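Local coordinates for melanin biosynthesis protein TyrA, putative (Shewanella oneidensis, PDB 2IIZ) that binds heme b and, as a member of the DyP-type peroxidase family, probably acts as a dye-decolorizing peroxidase, at residues Ala16-Ser22 and Leu107-Tyr112; Pro8-Leu12 and Tyr49-Asp53; Tyr55-Phe60 and Ile114-Val118; Ala65-Trp71 and Ser298-Pro302; Asn43-Ile48 and Glu121-Phe126. All blocks are in the same frame, centred on the assembly; numbering follows the deposited sequence.

Contact 1. Residues Ala16-Ser22 and Leu107-Tyr112; sequences AEGNLHS and LRCDRY. With EDO (1,2-ethanediol), chain E; EDO (1,2-ethanediol), chain D.
His21 and Ser22 pair with Cys109 and Arg108 in an antiparallel β-ladder where strands 21-29 and 103-109 meet, and side-chain bonds carry the contact into the preceding loop. His21 and Cys109 form the hydrogen-bonded pair: Cys109 N reaches His21 O at 3.1 Å, while the return bond from His21 N is weak. Beyond the ladder, Arg108 bends at chi3 (67°) and lays its guanidinium edge along the loop. Arg108 NE donates to Asn19 OD1 (3.3 Å) and Arg108 NH2 to Glu17 O (2.8 Å), both acceptors lying near the guanidinium plane; NH1 turns to Gln244. The Asn19 amide is held further by Asn61 and Ala59. Asp110 OD1 accepts from Leu20 N (3.0 Å) on its anti side, somewhat out of the carboxylate plane, and weakly from Asn19 ND2. Tyr112 sets CB over one face of the His21 imidazole, 4.0 Å from its centroid, and turns its own ring edge to that face, the planes 80° apart. This T-shaped pair borders the second subunit, whose His21 meets the His21 ring and whose Phe139 meets Tyr112. Such a ladder belongs to the ferredoxin-like sheet of the N-terminal half of DyP-type peroxidases.

Contact 2. Residues Pro8-Leu12 and Tyr49-Asp53; sequences PREQL and YELTD
A chi1 of -171° carries the Tyr49 phenol away from its own backbone N and out from helix 34-54 to Leu12, whose CG lies opposite the carbonyl carbon (chi1 -60°). The two side chains meet obliquely. Leu12 CD1 sits over one face of the phenol, 4.2 Å from the ring centroid and displaced toward the rim, and Leu12 CG approaches Tyr49 CE2 to 3.7 Å. One turn further along the helix, Thr52 receives the same methyl: Leu12 CD1 is 3.6 Å from Thr52 CG2, so the leucine spans both helical residues. The polar end of the ring is served by water. One water accepts from Arg9 NH1 (3.2 Å) near the guanidinium plane and is also hydrogen-bonded to Tyr49 OH (2.9 Å). A second, at the edge of the ring, bonds to Tyr49 OH and weakly to Glu10 O. Arg9 itself is committed elsewhere, its NE forming a salt bridge with Asp305, and its guanidinium is too distant from the ring for more than a weak cation-pi attraction. The N-terminal segment is therefore attached to the helix by dispersion around Leu12 and by water-mediated links to the tyrosine hydroxyl, without a direct polar bond between the two segments.

Contact 3. Residues Tyr55-Phe60 and Ile114-Val118; sequences YSDSAF and ILHLV
Tyr55 and Phe60, from the loop that joins helix 34-54 to strand 61-67, project their rings onto helix 112-125 in the helical layer of the α+β, ferredoxin-like N-terminal half. The two rings share Ile114 and Val118 but meet them differently. Ile114 CG2 stands almost squarely over the centre of the Tyr55 phenol, 3.9 Å from its centroid and 12° off the normal, a well-formed CH-pi contact. The other branch of the isoleucine, extended through chi2 (170°), carries CD1 past the rim to Tyr55 CD1 (3.8 Å), so that this methyl touches both Tyr55 and Ser58. At the far end of the phenol, Leu117 CD2 lies 3.9 Å from Tyr55 OH, the leucine crossing the tyrosine at about a right angle.

The side chains of Phe60 and Val118 point at each other from opposite directions. The CE2 corner of Phe60 touches Val118 CG2 at 3.9 Å and Leu115 CD2 at 4.1 Å, both methyls approaching obliquely. Leu51 of helix 34-54 packs against both Phe60 and Val118, extending the apolar layer, while Ile114 and Leu117 also touch the second subunit, at its Met142 and Phe141 respectively. The loop that presents the rings is tied back on itself at Tyr55 O, which accepts from Phe60 N (3.1 Å) and Ser58 N (3.3 Å); the two N-H groups reach it from opposite faces of its carbonyl plane.

Contact 4. Residues Ala65-Trp71 and Ser298-Pro302; sequences AIGANYW and SFFAP
Trp71 turns a face of its six-membered ring toward the edge of Phe300, an offset edge-to-face pair with planes at 88° and centroids 6.0 Å apart, while Pro302 CG meets the indole at its edge, 4.0 Å from Trp71 CH2. A chi1 of -176° extends the indole from the start of helix 71-74, just after strand 61-67, toward the end of strand 291-301; its NE1 is held by Ser78 O. Ile66 shares this side of the sheet with Phe300, and its CD1 touches Pro302 CG at 4.1 Å. Phe299, by contrast, has the carbonyl carbon of Ile66 at its ring edge and Gly67 CA 3.7 Å from its CD1. Ala65 CB packs between Phe299 CB and Ala301 CB, at 3.7 Å from the latter.

The backbones form an antiparallel ladder. Ile66 and Phe300 are its hydrogen-bonded pair, linked by Ile66 N to Phe300 O (2.8 Å) and Phe300 N to Ile66 O (2.9 Å). Ala68 N adds a bond to Ser298 O as the chain leaves the strand. Strand 61-67 also pairs with strand 103-109, and strand 291-301 with strand 179-188, so this ladder joins the N-terminal and C-terminal halves in one continuous sheet. Three backbone hydrogen bonds supply the directional part of that junction, and the aromatic and aliphatic groups on its two faces add buried apolar contact.

Contact 5. Residues Asn43-Ile48 and Glu121-Phe126; sequences NVAQYI and EISQMF
Selenium marks this helix-helix contact: Met125 is a selenomethionine, selenium replacing sulfur as a label, and its SE approaches the Tyr47 ring obliquely, 4.3 Å from the centroid and 36° off the normal. The closest ring atom is Tyr47 CD2, 3.7 Å from Met125 SE. A bend at chi3 (84°) turns the terminal CE away from the ring and back to Asn43, where it lies 3.6 Å from the backbone O. Helices 34-54 and 112-125 run nearly antiparallel here, at 160°, with the short segments' axes 10.7 Å apart. Between them, Val44 and Met125 run alongside each other, pointing opposite ways, and Val44 CG2 touches Met125 CB at 3.8 Å. Ile122 spreads over three partners: CG1 at the edge of the Tyr47 ring, CG2 against Val44, and CD1 3.8 Å from Ile48 CG1. Tyr47 OH ends beside the aliphatic part of Glu121, 3.5 Å from its CB. Ile48 packs on Val64 and Leu107 of the sheet and Ile122 also on Leu107, which places both helices on one face of it. Their association within these segments rests on dispersion and a Met-aromatic contact, in which the native sulfur would probably take the place of selenium, without direct polar bonds.

How the contacts relate
From the N terminus, contact 2 comes first, holding residues 8-12 on helix 34-54 and enclosing strand 21-29. Contact 1 starts within that loop and ends at the close of strand 103-109, so the two cross. Contact 5 opens on the same helix and crosses both; its span to helix 112-125 encloses contact 3, which lies in series after contact 2 and also crosses contact 1. Contact 4 opens within the spans of contacts 1, 3 and 5 and runs on to strand 291-301, crossing all three and binding the two halves of the chain. Direct touches link them further: Thr52 OG1 to Phe60 O, a weak bond, between contacts 2 and 3, and Gln11 to Pro302 between contacts 2 and 4.

Contact 1. Residues Ala16-Ser22 and Leu107-Tyr112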
# COMPACT_ATOMS: atom_id res chain seq x y z
N ALA A 16 20.48 4.79 -5.81
CA ALA A 16 20.36 4.55 -4.37
C ALA A 16 20.39 3.07 -4.06
O ALA A 16 19.91 2.25 -4.85
CB ALA A 16 19.08 5.18 -3.83
N GLU A 17 20.95 2.73 -2.91
CA GLU A 17 20.82 1.38 -2.36
C GLU A 17 19.34 1.10 -2.05
O GLU A 17 18.51 2.02 -2.00
CB GLU A 17 21.66 1.22 -1.09
CG GLU A 17 23.17 1.30 -1.29
CD GLU A 17 23.72 0.20 -2.20
OE1 GLU A 17 23.07 -0.88 -2.27
OE2 GLU A 17 24.78 0.41 -2.84
N GLY A 18 19.02 -0.17 -1.86
CA GLY A 18 17.62 -0.61 -1.66
C GLY A 18 16.93 0.00 -0.46
O GLY A 18 17.62 0.49 0.44
N ASN A 19 15.58 -0.04 -0.45
CA ASN A 19 14.74 0.49 0.64
C ASN A 19 13.55 -0.39 0.92
O ASN A 19 13.14 -1.18 0.07
CB ASN A 19 14.15 1.87 0.29
CG ASN A 19 15.22 2.96 0.19
OD1 ASN A 19 15.92 3.05 -0.81
ND2 ASN A 19 15.34 3.76 1.22
N LEU A 20 12.99 -0.25 2.12
CA LEU A 20 11.82 -1.05 2.48
C LEU A 20 10.54 -0.69 1.70
O LEU A 20 9.65 -1.53 1.58
CB LEU A 20 11.54 -0.94 3.98
CG LEU A 20 12.66 -1.40 4.90
CD1 LEU A 20 12.34 -1.16 6.40
CD2 LEU A 20 12.97 -2.86 4.67
N HIS A 21 10.44 0.53 1.18
CA HIS A 21 9.19 0.98 0.54
C HIS A 21 9.46 1.98 -0.59
O HIS A 21 10.51 2.58 -0.66
CB HIS A 21 8.29 1.69 1.53
CG HIS A 21 7.87 0.88 2.72
ND1 HIS A 21 6.98 -0.18 2.64
CD2 HIS A 21 8.18 1.00 4.04
CE1 HIS A 21 6.78 -0.68 3.85
NE2 HIS A 21 7.50 0.01 4.72
N SER A 22 8.47 2.13 -1.46
CA SER A 22 8.57 3.02 -2.60
C SER A 22 7.19 3.40 -3.15
O SER A 22 6.20 2.68 -2.95
CB SER A 22 9.33 2.32 -3.72
OG SER A 22 8.56 1.22 -4.16
N LEU A 107 9.82 7.44 -5.94
CA LEU A 107 10.09 7.83 -4.55
C LEU A 107 10.39 6.64 -3.67
O LEU A 107 9.72 5.60 -3.76
CB LEU A 107 8.92 8.61 -3.95
CG LEU A 107 8.40 9.78 -4.77
CD1 LEU A 107 7.18 10.42 -4.10
CD2 LEU A 107 9.49 10.82 -5.01
N ARG A 108 11.38 6.79 -2.79
CA ARG A 108 11.80 5.67 -1.93
C ARG A 108 12.16 6.05 -0.51
O ARG A 108 12.61 7.16 -0.25
CB ARG A 108 12.95 4.92 -2.60
CG ARG A 108 12.43 3.66 -3.24
CD ARG A 108 13.29 3.15 -4.30
NE ARG A 108 14.56 2.67 -3.79
CZ ARG A 108 15.38 1.86 -4.46
NH1 ARG A 108 15.06 1.41 -5.67
NH2 ARG A 108 16.52 1.51 -3.91
N CYS A 109 11.94 5.11 0.42
CA CYS A 109 12.19 5.34 1.84
C CYS A 109 11.97 4.05 2.64
O CYS A 109 11.21 3.16 2.22
CB CYS A 109 11.22 6.41 2.37
SG CYS A 109 11.61 7.11 3.99
N ASP A 110 12.63 3.97 3.79
CA ASP A 110 12.39 2.89 4.76
C ASP A 110 11.16 3.15 5.65
O ASP A 110 10.80 2.33 6.49
CB ASP A 110 13.65 2.70 5.60
CG ASP A 110 14.84 2.26 4.75
OD1 ASP A 110 14.61 1.77 3.62
OD2 ASP A 110 15.99 2.40 5.20
N ARG A 111 10.51 4.30 5.44
CA ARG A 111 9.28 4.65 6.13
C ARG A 111 8.24 4.96 5.08
O ARG A 111 8.50 5.71 4.13
CB ARG A 111 9.47 5.88 7.03
CG ARG A 111 10.30 5.61 8.26
CD ARG A 111 10.38 6.79 9.20
NE ARG A 111 9.06 7.25 9.63
CZ ARG A 111 8.87 8.12 10.63
NH1 ARG A 111 9.90 8.61 11.30
NH2 ARG A 111 7.64 8.49 10.97
N TYR A 112 7.07 4.39 5.27
CA TYR A 112 5.96 4.49 4.33
C TYR A 112 5.18 5.74 4.58
O TYR A 112 4.64 6.32 3.66
CB TYR A 112 5.08 3.28 4.55
CG TYR A 112 3.83 3.08 3.72
CD1 TYR A 112 2.65 3.77 4.03
CD2 TYR A 112 3.82 2.18 2.65
CE1 TYR A 112 1.49 3.57 3.27
CE2 TYR A 112 2.65 1.97 1.88
CZ TYR A 112 1.49 2.67 2.19
OH TYR A 112 0.32 2.49 1.45
C1 EDO E . 6.24 3.69 8.75
O1 EDO E . 4.98 4.14 8.22
C2 EDO E . 6.61 2.36 8.08
O2 EDO E . 8.00 2.01 8.21
C1 EDO D . 16.81 -1.05 5.00
O1 EDO D . 17.96 -1.48 4.29
C2 EDO D . 17.06 -1.16 6.50
O2 EDO D . 16.11 -0.37 7.23

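Contact 2. Residues Pro8-Leu12 and Tyr49-Asp53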
# COMPACT_ATOMS: atom_id res chain seq x y z
N PRO A 8 27.66 18.44 -13.39
CA PRO A 8 26.27 18.05 -13.23
C PRO A 8 26.12 17.12 -12.04
O PRO A 8 27.03 16.33 -11.75
CB PRO A 8 25.94 17.32 -14.54
CG PRO A 8 27.14 17.46 -15.41
CD PRO A 8 28.29 17.71 -14.50
N ARG A 9 24.99 17.22 -11.36
CA ARG A 9 24.71 16.38 -10.22
C ARG A 9 23.59 15.43 -10.55
O ARG A 9 22.47 15.86 -10.85
CB ARG A 9 24.31 17.24 -9.02
CG ARG A 9 25.41 18.14 -8.52
CD ARG A 9 24.87 19.09 -7.47
NE ARG A 9 24.07 20.15 -8.06
CZ ARG A 9 23.32 21.01 -7.39
NH1 ARG A 9 23.24 20.96 -6.06
NH2 ARG A 9 22.64 21.93 -8.05
N GLU A 10 23.89 14.13 -10.48
CA GLU A 10 22.87 13.13 -10.71
C GLU A 10 21.85 13.19 -9.58
O GLU A 10 22.19 13.52 -8.43
CB GLU A 10 23.48 11.73 -10.80
CG GLU A 10 23.85 11.06 -9.45
CD GLU A 10 25.30 11.29 -9.10
OE1 GLU A 10 25.83 12.35 -9.49
OE2 GLU A 10 25.91 10.41 -8.44
N GLN A 11 20.60 12.87 -9.90
CA GLN A 11 19.57 12.71 -8.88
C GLN A 11 19.91 11.50 -8.05
O GLN A 11 20.35 10.47 -8.57
CB GLN A 11 18.20 12.57 -9.51
CG GLN A 11 17.75 13.84 -10.19
CD GLN A 11 16.35 13.75 -10.72
OE1 GLN A 11 15.41 13.61 -9.96
NE2 GLN A 11 16.21 13.82 -12.03
N LEU A 12 19.68 11.62 -6.75
CA LEU A 12 20.24 10.67 -5.80
C LEU A 12 19.52 9.33 -5.80
O LEU A 12 20.09 8.33 -5.38
CB LEU A 12 20.22 11.27 -4.40
CG LEU A 12 21.01 12.57 -4.21
CD1 LEU A 12 20.93 13.04 -2.77
CD2 LEU A 12 22.46 12.36 -4.63
N TYR A 49 15.62 16.02 -3.90
CA TYR A 49 17.05 15.97 -3.56
C TYR A 49 17.24 16.38 -2.12
O TYR A 49 17.81 15.65 -1.32
CB TYR A 49 17.79 16.93 -4.49
CG TYR A 49 19.30 16.90 -4.49
CD1 TYR A 49 20.03 17.69 -3.61
CD2 TYR A 49 19.99 16.10 -5.39
CE1 TYR A 49 21.43 17.67 -3.62
CE2 TYR A 49 21.39 16.07 -5.41
CZ TYR A 49 22.10 16.85 -4.53
OH TYR A 49 23.48 16.81 -4.56
N GLU A 50 16.75 17.57 -1.80
CA GLU A 50 16.82 18.12 -0.44
C GLU A 50 16.29 17.16 0.65
O GLU A 50 16.77 17.18 1.79
CB GLU A 50 16.04 19.45 -0.41
CG GLU A 50 16.75 20.56 -1.23
CD GLU A 50 15.96 21.87 -1.36
OE1 GLU A 50 14.71 21.88 -1.18
OE2 GLU A 50 16.59 22.90 -1.66
N LEU A 51 15.31 16.32 0.28
CA LEU A 51 14.65 15.39 1.22
C LEU A 51 15.53 14.21 1.63
O LEU A 51 15.27 13.56 2.67
CB LEU A 51 13.36 14.85 0.60
CG LEU A 51 12.19 15.82 0.49
CD1 LEU A 51 11.08 15.19 -0.30
CD2 LEU A 51 11.69 16.17 1.86
N THR A 52 16.55 13.94 0.82
CA THR A 52 17.56 12.96 1.16
C THR A 52 18.23 13.31 2.50
O THR A 52 18.32 12.48 3.41
CB THR A 52 18.58 12.80 -0.00
OG1 THR A 52 17.91 12.16 -1.11
CG2 THR A 52 19.75 11.91 0.41
N ASP A 53 18.67 14.56 2.63
CA ASP A 53 19.21 15.05 3.88
C ASP A 53 18.11 15.18 4.98
O ASP A 53 18.31 14.73 6.11
CB ASP A 53 19.90 16.39 3.65
CG ASP A 53 21.15 16.29 2.78
OD1 ASP A 53 21.99 15.37 2.98
OD2 ASP A 53 21.32 17.13 1.88
O HOH W 1 24.78 19.28 -3.86
O HOH W 2 24.47 14.44 -6.23

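Contact 3. Residues Tyr55-Phe60 and Ile114-Val118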
# COMPACT_ATOMS: atom_id res chain seq x y z
N TYR A 55 15.38 13.64 5.49
CA TYR A 55 14.94 12.32 5.94
C TYR A 55 16.07 11.31 5.78
O TYR A 55 15.88 10.23 5.24
CB TYR A 55 13.69 11.88 5.16
CG TYR A 55 12.47 12.78 5.39
CD1 TYR A 55 11.95 12.97 6.66
CD2 TYR A 55 11.85 13.42 4.33
CE1 TYR A 55 10.83 13.79 6.88
CE2 TYR A 55 10.73 14.25 4.54
CZ TYR A 55 10.22 14.43 5.81
OH TYR A 55 9.11 15.25 6.00
N SER A 56 17.26 11.67 6.26
CA SER A 56 18.42 10.76 6.21
C SER A 56 18.18 9.61 7.16
O SER A 56 18.57 8.47 6.91
CB SER A 56 19.70 11.48 6.61
OG SER A 56 19.65 11.94 7.95
N ASP A 57 17.51 9.92 8.26
CA ASP A 57 17.16 8.95 9.26
C ASP A 57 16.48 7.71 8.66
O ASP A 57 16.63 6.61 9.18
CB ASP A 57 16.26 9.61 10.32
CG ASP A 57 16.30 8.90 11.66
OD1 ASP A 57 16.92 7.82 11.73
OD2 ASP A 57 15.70 9.42 12.64
N SER A 58 15.73 7.90 7.58
CA SER A 58 14.98 6.80 6.94
C SER A 58 15.39 6.63 5.49
O SER A 58 14.59 6.20 4.67
CB SER A 58 13.48 7.07 7.04
OG SER A 58 13.09 8.14 6.20
N ALA A 59 16.64 6.96 5.19
CA ALA A 59 17.26 6.75 3.88
C ALA A 59 16.39 7.15 2.69
O ALA A 59 16.27 6.41 1.70
CB ALA A 59 17.72 5.32 3.75
N PHE A 60 15.79 8.33 2.78
CA PHE A 60 14.89 8.78 1.73
C PHE A 60 15.68 9.07 0.48
O PHE A 60 16.81 9.57 0.55
CB PHE A 60 14.12 10.04 2.13
CG PHE A 60 13.27 10.59 1.02
CD1 PHE A 60 13.83 11.37 0.01
CD2 PHE A 60 11.90 10.33 0.99
CE1 PHE A 60 13.05 11.88 -1.04
CE2 PHE A 60 11.11 10.83 -0.04
CZ PHE A 60 11.69 11.61 -1.06
N ILE A 114 6.26 8.59 5.48
CA ILE A 114 6.97 9.71 4.91
C ILE A 114 6.78 9.79 3.40
O ILE A 114 6.72 10.87 2.84
CB ILE A 114 8.45 9.63 5.26
CG1 ILE A 114 8.63 10.06 6.72
CG2 ILE A 114 9.29 10.49 4.35
CD1 ILE A 114 10.00 9.78 7.25
N LEU A 115 6.68 8.64 2.74
CA LEU A 115 6.40 8.62 1.28
C LEU A 115 4.96 9.08 0.98
O LEU A 115 4.70 9.75 -0.02
CB LEU A 115 6.60 7.23 0.72
CG LEU A 115 8.03 6.67 0.74
CD1 LEU A 115 8.02 5.17 0.42
CD2 LEU A 115 8.91 7.40 -0.26
N HIS A 116 4.03 8.69 1.84
CA HIS A 116 2.66 9.12 1.67
C HIS A 116 2.65 10.64 1.72
O HIS A 116 2.07 11.28 0.86
CB HIS A 116 1.77 8.55 2.75
CG HIS A 116 0.31 8.77 2.51
ND1 HIS A 116 -0.46 7.89 1.78
CD2 HIS A 116 -0.51 9.77 2.90
CE1 HIS A 116 -1.70 8.34 1.74
NE2 HIS A 116 -1.76 9.48 2.41
N LEU A 117 3.31 11.20 2.73
CA LEU A 117 3.38 12.65 2.91
C LEU A 117 4.02 13.32 1.69
O LEU A 117 3.48 14.28 1.13
CB LEU A 117 4.15 12.96 4.19
CG LEU A 117 4.38 14.41 4.62
CD1 LEU A 117 4.40 14.51 6.14
CD2 LEU A 117 5.67 14.99 4.08
N VAL A 118 5.18 12.81 1.29
CA VAL A 118 5.91 13.42 0.18
C VAL A 118 5.14 13.38 -1.12
O VAL A 118 5.08 14.39 -1.81
CB VAL A 118 7.29 12.76 0.02
CG1 VAL A 118 7.91 13.10 -1.31
CG2 VAL A 118 8.19 13.20 1.16

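Contact 4. Residues Ala65-Trp71 and Ser298-Pro302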
# COMPACT_ATOMS: atom_id res chain seq x y z
N ALA A 65 11.78 11.58 -13.67
CA ALA A 65 12.15 11.26 -15.04
C ALA A 65 11.02 11.61 -15.98
O ALA A 65 9.87 11.74 -15.56
CB ALA A 65 12.48 9.81 -15.17
N ILE A 66 11.38 11.75 -17.25
CA ILE A 66 10.56 12.38 -18.28
C ILE A 66 10.36 11.44 -19.48
O ILE A 66 11.32 10.89 -20.00
CB ILE A 66 11.26 13.68 -18.73
CG1 ILE A 66 11.22 14.69 -17.59
CG2 ILE A 66 10.62 14.27 -19.98
CD1 ILE A 66 12.37 15.60 -17.61
N GLY A 67 9.12 11.28 -19.94
CA GLY A 67 8.81 10.26 -20.94
C GLY A 67 9.46 10.51 -22.29
O GLY A 67 9.66 11.66 -22.69
N ALA A 68 9.80 9.44 -23.00
CA ALA A 68 10.48 9.57 -24.30
C ALA A 68 9.64 10.37 -25.31
O ALA A 68 10.17 11.19 -26.07
CB ALA A 68 10.81 8.19 -24.86
N ASN A 69 8.33 10.12 -25.30
CA ASN A 69 7.41 10.75 -26.26
C ASN A 69 6.96 12.17 -25.89
O ASN A 69 6.22 12.80 -26.63
CB ASN A 69 6.18 9.84 -26.45
CG ASN A 69 6.44 8.70 -27.43
OD1 ASN A 69 7.56 8.56 -27.94
ND2 ASN A 69 5.42 7.90 -27.70
N TYR A 70 7.41 12.67 -24.74
CA TYR A 70 7.08 14.02 -24.30
C TYR A 70 8.30 14.93 -24.17
O TYR A 70 8.15 16.14 -24.02
CB TYR A 70 6.37 13.94 -22.96
CG TYR A 70 5.78 15.23 -22.50
CD1 TYR A 70 4.79 15.87 -23.24
CD2 TYR A 70 6.21 15.82 -21.31
CE1 TYR A 70 4.24 17.06 -22.81
CE2 TYR A 70 5.66 17.01 -20.88
CZ TYR A 70 4.68 17.63 -21.63
OH TYR A 70 4.14 18.81 -21.20
N TRP A 71 9.50 14.35 -24.20
CA TRP A 71 10.73 15.14 -24.08
C TRP A 71 10.67 16.40 -24.94
O TRP A 71 10.96 17.49 -24.46
CB TRP A 71 11.98 14.33 -24.45
CG TRP A 71 13.24 15.12 -24.22
CD1 TRP A 71 13.90 15.91 -25.13
CD2 TRP A 71 13.98 15.20 -23.00
NE1 TRP A 71 15.01 16.46 -24.54
CE2 TRP A 71 15.07 16.05 -23.23
CE3 TRP A 71 13.82 14.63 -21.72
CZ2 TRP A 71 16.01 16.34 -22.24
CZ3 TRP A 71 14.75 14.93 -20.73
CH2 TRP A 71 15.83 15.78 -21.00
N SER A 298 9.54 4.12 -21.60
CA SER A 298 10.89 4.68 -21.67
C SER A 298 10.89 6.11 -21.11
O SER A 298 10.00 6.91 -21.44
CB SER A 298 11.41 4.69 -23.11
OG SER A 298 12.82 4.89 -23.15
N PHE A 299 11.90 6.42 -20.28
CA PHE A 299 12.07 7.76 -19.70
C PHE A 299 13.55 8.17 -19.74
O PHE A 299 14.44 7.35 -19.97
CB PHE A 299 11.66 7.81 -18.22
CG PHE A 299 10.28 7.30 -17.91
CD1 PHE A 299 9.17 8.13 -17.99
CD2 PHE A 299 10.09 5.98 -17.51
CE1 PHE A 299 7.89 7.66 -17.70
CE2 PHE A 299 8.82 5.50 -17.21
CZ PHE A 299 7.72 6.34 -17.31
N PHE A 300 13.80 9.45 -19.51
CA PHE A 300 15.14 9.94 -19.18
C PHE A 300 15.01 10.73 -17.88
O PHE A 300 14.15 11.60 -17.76
CB PHE A 300 15.75 10.81 -20.29
CG PHE A 300 17.26 11.04 -20.15
CD1 PHE A 300 18.16 10.07 -20.55
CD2 PHE A 300 17.75 12.22 -19.63
CE1 PHE A 300 19.53 10.27 -20.42
CE2 PHE A 300 19.12 12.43 -19.50
CZ PHE A 300 20.01 11.45 -19.90
N ALA A 301 15.88 10.40 -16.93
CA ALA A 301 15.99 11.10 -15.67
C ALA A 301 17.25 11.96 -15.74
O ALA A 301 18.36 11.46 -15.59
CB ALA A 301 16.10 10.11 -14.53
N PRO A 302 17.08 13.27 -15.98
CA PRO A 302 18.31 14.05 -16.09
C PRO A 302 18.98 14.32 -14.73
O PRO A 302 18.48 13.92 -13.67
CB PRO A 302 17.85 15.37 -16.73
CG PRO A 302 16.38 15.18 -17.07
CD PRO A 302 15.88 14.10 -16.18

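Contact 5. Residues Asn43-Ile48 and Glu121-Phe126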
# COMPACT_ATOMS: atom_id res chain seq x y z
N ASN A 43 11.44 22.68 -9.30
CA ASN A 43 11.15 22.73 -7.87
C ASN A 43 10.99 21.35 -7.26
O ASN A 43 11.44 21.12 -6.15
CB ASN A 43 9.87 23.51 -7.60
CG ASN A 43 10.01 24.96 -7.93
OD1 ASN A 43 11.02 25.58 -7.62
ND2 ASN A 43 8.98 25.51 -8.57
N VAL A 44 10.35 20.44 -8.01
CA VAL A 44 10.07 19.09 -7.53
C VAL A 44 11.34 18.26 -7.46
O VAL A 44 11.58 17.56 -6.46
CB VAL A 44 9.03 18.37 -8.42
CG1 VAL A 44 8.92 16.90 -8.05
CG2 VAL A 44 7.65 19.04 -8.28
N ALA A 45 12.14 18.34 -8.51
CA ALA A 45 13.44 17.67 -8.55
C ALA A 45 14.33 18.10 -7.37
O ALA A 45 14.98 17.28 -6.72
CB ALA A 45 14.13 18.00 -9.85
N GLN A 46 14.34 19.39 -7.12
CA GLN A 46 15.13 19.97 -6.05
C GLN A 46 14.68 19.48 -4.69
O GLN A 46 15.48 19.07 -3.87
CB GLN A 46 14.96 21.47 -6.10
CG GLN A 46 15.85 22.25 -5.15
CD GLN A 46 15.55 23.72 -5.24
OE1 GLN A 46 16.40 24.51 -5.65
NE2 GLN A 46 14.32 24.11 -4.86
N TYR A 47 13.36 19.54 -4.48
CA TYR A 47 12.74 19.13 -3.23
C TYR A 47 13.11 17.69 -2.93
O TYR A 47 13.57 17.39 -1.84
CB TYR A 47 11.23 19.31 -3.39
CG TYR A 47 10.31 18.82 -2.29
CD1 TYR A 47 10.40 19.31 -0.99
CD2 TYR A 47 9.33 17.87 -2.57
CE1 TYR A 47 9.53 18.84 0.01
CE2 TYR A 47 8.46 17.40 -1.60
CZ TYR A 47 8.56 17.88 -0.32
OH TYR A 47 7.67 17.37 0.62
N ILE A 48 12.92 16.81 -3.92
CA ILE A 48 13.28 15.40 -3.80
C ILE A 48 14.74 15.17 -3.39
O ILE A 48 15.06 14.24 -2.64
CB ILE A 48 12.99 14.64 -5.13
CG1 ILE A 48 11.49 14.49 -5.30
CG2 ILE A 48 13.63 13.25 -5.12
CD1 ILE A 48 11.05 13.89 -6.64
N GLU A 121 2.51 15.83 -1.10
CA GLU A 121 3.14 17.13 -1.35
C GLU A 121 3.50 17.35 -2.81
O GLU A 121 3.22 18.41 -3.37
CB GLU A 121 4.36 17.36 -0.44
CG GLU A 121 4.06 18.33 0.71
CD GLU A 121 3.51 19.68 0.21
OE1 GLU A 121 3.90 20.12 -0.91
OE2 GLU A 121 2.68 20.30 0.92
N ILE A 122 4.11 16.37 -3.44
CA ILE A 122 4.51 16.51 -4.83
C ILE A 122 3.31 16.71 -5.76
O ILE A 122 3.36 17.52 -6.69
CB ILE A 122 5.41 15.34 -5.27
CG1 ILE A 122 6.83 15.62 -4.76
CG2 ILE A 122 5.42 15.18 -6.78
CD1 ILE A 122 7.75 14.46 -4.82
N SER A 123 2.24 15.97 -5.50
CA SER A 123 0.98 16.12 -6.23
C SER A 123 0.46 17.57 -6.18
O SER A 123 -0.04 18.12 -7.18
CB SER A 123 -0.06 15.16 -5.64
OG SER A 123 -1.37 15.49 -6.04
N GLN A 124 0.57 18.19 -5.01
CA GLN A 124 0.12 19.56 -4.86
C GLN A 124 1.05 20.51 -5.60
O GLN A 124 0.63 21.57 -6.07
CB GLN A 124 0.05 19.93 -3.38
CG GLN A 124 -1.02 19.14 -2.66
CD GLN A 124 -1.19 19.57 -1.23
OE1 GLN A 124 -1.30 20.77 -0.94
NE2 GLN A 124 -1.23 18.60 -0.31
N MSE A 125 2.32 20.15 -5.71
CA MSE A 125 3.27 20.96 -6.46
C MSE A 125 2.88 21.06 -7.94
O MSE A 125 3.07 22.11 -8.55
CB MSE A 125 4.71 20.46 -6.26
CG MSE A 125 5.21 20.72 -4.84
SE MSE A 125 6.97 20.00 -4.44
CE MSE A 125 8.00 21.41 -5.12
N PHE A 126 2.32 20.00 -8.51
CA PHE A 126 1.98 20.01 -9.95
C PHE A 126 0.74 20.81 -10.30
O PHE A 126 0.51 21.07 -11.48
CB PHE A 126 1.83 18.59 -10.49
CG PHE A 126 3.14 17.92 -10.75
CD1 PHE A 126 4.09 18.52 -11.56
CD2 PHE A 126 3.42 16.69 -10.20
CE1 PHE A 126 5.32 17.90 -11.81
CE2 PHE A 126 4.64 16.07 -10.45
CZ PHE A 126 5.59 16.67 -11.26